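Local coordinates for 16S rRNA processing protein (Pseudomonas aeruginosa, PDB 2F1L) that probably assists the final step of 30S ribosomal subunit assembly, possibly of the head region, and is needed for efficient processing of 16S rRNA, at residues 22-27 / 37-42. Coordinates in Å, arbitrary orientation, origin at the centre of the assembly. Numbering follows the deposited sequence.
Sequences VIGKIV and KVYSFT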
loop_
_atom_site.group_PDB
_atom_site.type_symbol
_atom_site.label_atom_id
_atom_site.label_comp_id
_atom_site.label_asym_id
_atom_site.label_seq_id
_atom_site.Cartn_x
_atom_site.Cartn_y
_atom_site.Cartn_z
ATOM N N VAL A 22 6.547 -13.595 7.769
ATOM C CA VAL A 22 5.421 -14.139 7.043
ATOM C C VAL A 22 5.269 -13.392 5.725
ATOM O O VAL A 22 4.975 -12.172 5.696
ATOM C CB VAL A 22 4.087 -13.969 7.830
ATOM C CG1 VAL A 22 2.936 -14.649 7.086
ATOM C CG2 VAL A 22 4.200 -14.511 9.224
ATOM N N ILE A 23 5.420 -14.106 4.622
ATOM C CA ILE A 23 5.344 -13.448 3.305
ATOM C C ILE A 23 4.028 -13.600 2.615
ATOM O O ILE A 23 3.840 -13.045 1.553
ATOM C CB ILE A 23 6.480 -13.928 2.344
ATOM C CG1 ILE A 23 6.407 -15.449 2.137
ATOM C CG2 ILE A 23 7.835 -13.464 2.899
ATOM C CD1 ILE A 23 7.441 -15.994 1.157
ATOM N N GLY A 24 3.143 -14.412 3.169
ATOM C CA GLY A 24 1.807 -14.666 2.543
ATOM C C GLY A 24 0.968 -15.594 3.403
ATOM O O GLY A 24 1.394 -16.011 4.490
ATOM N N LYS A 25 -0.232 -15.937 2.938
ATOM C CA LYS A 25 -1.073 -16.836 3.697
ATOM C C LYS A 25 -1.975 -17.624 2.798
ATOM O O LYS A 25 -2.575 -17.055 1.887
ATOM C CB LYS A 25 -1.910 -16.041 4.667
ATOM C CG LYS A 25 -2.807 -16.943 5.523
ATOM C CD LYS A 25 -3.185 -16.290 6.829
ATOM C CE LYS A 25 -3.822 -17.279 7.793
ATOM N NZ LYS A 25 -4.178 -16.603 9.064
ATOM N N ILE A 26 -2.095 -18.927 3.089
ATOM C CA ILE A 26 -2.976 -19.832 2.356
ATOM C C ILE A 26 -4.372 -19.747 2.918
ATOM O O ILE A 26 -4.604 -20.016 4.091
ATOM C CB ILE A 26 -2.468 -21.298 2.424
ATOM C CG1 ILE A 26 -1.040 -21.416 1.897
ATOM C CG2 ILE A 26 -3.331 -22.224 1.601
ATOM C CD1 ILE A 26 -0.515 -22.880 1.829
ATOM N N VAL A 27 -5.332 -19.365 2.084
ATOM C CA VAL A 27 -6.675 -19.027 2.596
ATOM C C VAL A 27 -7.815 -19.819 2.019
ATOM O O VAL A 27 -8.921 -19.776 2.537
ATOM C CB VAL A 27 -6.990 -17.554 2.364
ATOM C CG1 VAL A 27 -6.076 -16.700 3.199
ATOM C CG2 VAL A 27 -6.856 -17.194 0.869
ATOM N N LYS A 37 -5.255 -21.050 -2.885
ATOM C CA LYS A 37 -5.409 -19.627 -3.049
ATOM C C LYS A 37 -4.658 -18.977 -1.887
ATOM O O LYS A 37 -4.745 -19.404 -0.746
ATOM C CB LYS A 37 -6.876 -19.272 -3.030
ATOM C CG LYS A 37 -7.213 -17.865 -3.486
ATOM C CD LYS A 37 -8.477 -17.386 -2.800
ATOM C CE LYS A 37 -9.438 -16.599 -3.694
ATOM N NZ LYS A 37 -10.335 -15.852 -2.764
ATOM N N VAL A 38 -3.897 -17.958 -2.229
ATOM C CA VAL A 38 -2.855 -17.415 -1.389
ATOM C C VAL A 38 -2.920 -15.899 -1.476
ATOM O O VAL A 38 -3.006 -15.341 -2.565
ATOM C CB VAL A 38 -1.478 -17.929 -1.881
ATOM C CG1 VAL A 38 -0.358 -17.109 -1.342
ATOM C CG2 VAL A 38 -1.286 -19.380 -1.442
ATOM N N TYR A 39 -2.932 -15.234 -0.327
ATOM C CA TYR A 39 -2.704 -13.817 -0.320
ATOM C C TYR A 39 -1.182 -13.622 -0.221
ATOM O O TYR A 39 -0.492 -14.380 0.486
ATOM C CB TYR A 39 -3.416 -13.138 0.855
ATOM C CG TYR A 39 -4.937 -13.057 0.797
ATOM C CD1 TYR A 39 -5.602 -12.789 -0.371
ATOM C CD2 TYR A 39 -5.693 -13.155 1.961
ATOM C CE1 TYR A 39 -6.995 -12.658 -0.396
ATOM C CE2 TYR A 39 -7.070 -13.027 1.948
ATOM C CZ TYR A 39 -7.721 -12.788 0.761
ATOM O OH TYR A 39 -9.101 -12.682 0.722
ATOM N N SER A 40 -0.646 -12.638 -0.940
ATOM C CA SER A 40 0.793 -12.357 -0.872
ATOM C C SER A 40 1.077 -11.073 -0.128
ATOM O O SER A 40 0.389 -10.107 -0.337
ATOM C CB SER A 40 1.371 -12.227 -2.264
ATOM O OG SER A 40 2.653 -11.655 -2.202
ATOM N N PHE A 41 2.114 -11.056 0.694
ATOM C CA PHE A 41 2.505 -9.867 1.458
ATOM C C PHE A 41 3.818 -9.233 0.968
ATOM O O PHE A 41 4.423 -8.330 1.635
ATOM C CB PHE A 41 2.615 -10.239 2.957
ATOM C CG PHE A 41 1.373 -10.897 3.522
ATOM C CD1 PHE A 41 0.104 -10.492 3.113
ATOM C CD2 PHE A 41 1.472 -11.880 4.496
ATOM C CE1 PHE A 41 -1.037 -11.110 3.611
ATOM C CE2 PHE A 41 0.331 -12.515 5.007
ATOM C CZ PHE A 41 -0.919 -12.118 4.573
ATOM N N THR A 42 4.265 -9.705 -0.181
ATOM C CA THR A 42 5.530 -9.288 -0.761
ATOM C C THR A 42 5.346 -8.036 -1.637
ATOM O O THR A 42 4.247 -7.711 -2.050
ATOM C CB THR A 42 6.145 -10.408 -1.628
ATOM O OG1 THR A 42 5.277 -10.724 -2.748
ATOM C CG2 THR A 42 6.332 -11.660 -0.794
#
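V22 begins the contact, its branched apolar chain bringing CG1 to 4.0 Å from F41 CE2. I23 O accepts from F41 N (2.8 Å), while the apolar I23 chain, CB 3.9 Å from T42 CG2, is buried against I98 and I100. G24 lies beneath one face of the F41 ring; a CB here would collide with Y39 O, so glycine fits. K25 and Y39 form the hydrogen-bonded pair, N to O at 2.9 Å both ways; K25 CB approaches F41 CZ at 4.0 Å, and the long K25 chain carries NZ to a salt bridge with E159 of the second subunit. On the other face, buried, apolar I26 and V38 form a non-hydrogen-bonded pair, I26 CG1 3.9 Å from V38 CG2. V27 N donates a hydrogen bond to K37 O (2.9 Å), and V27 methyls pack on the Y39 ring, CG1 3.8 Å from Y39 CD2. Opposite I98 of strand 97-101, I23 and G24 form a classic beta bulge; strands 20-27 and 35-40 pair antiparallel in the RimM N-terminal domain.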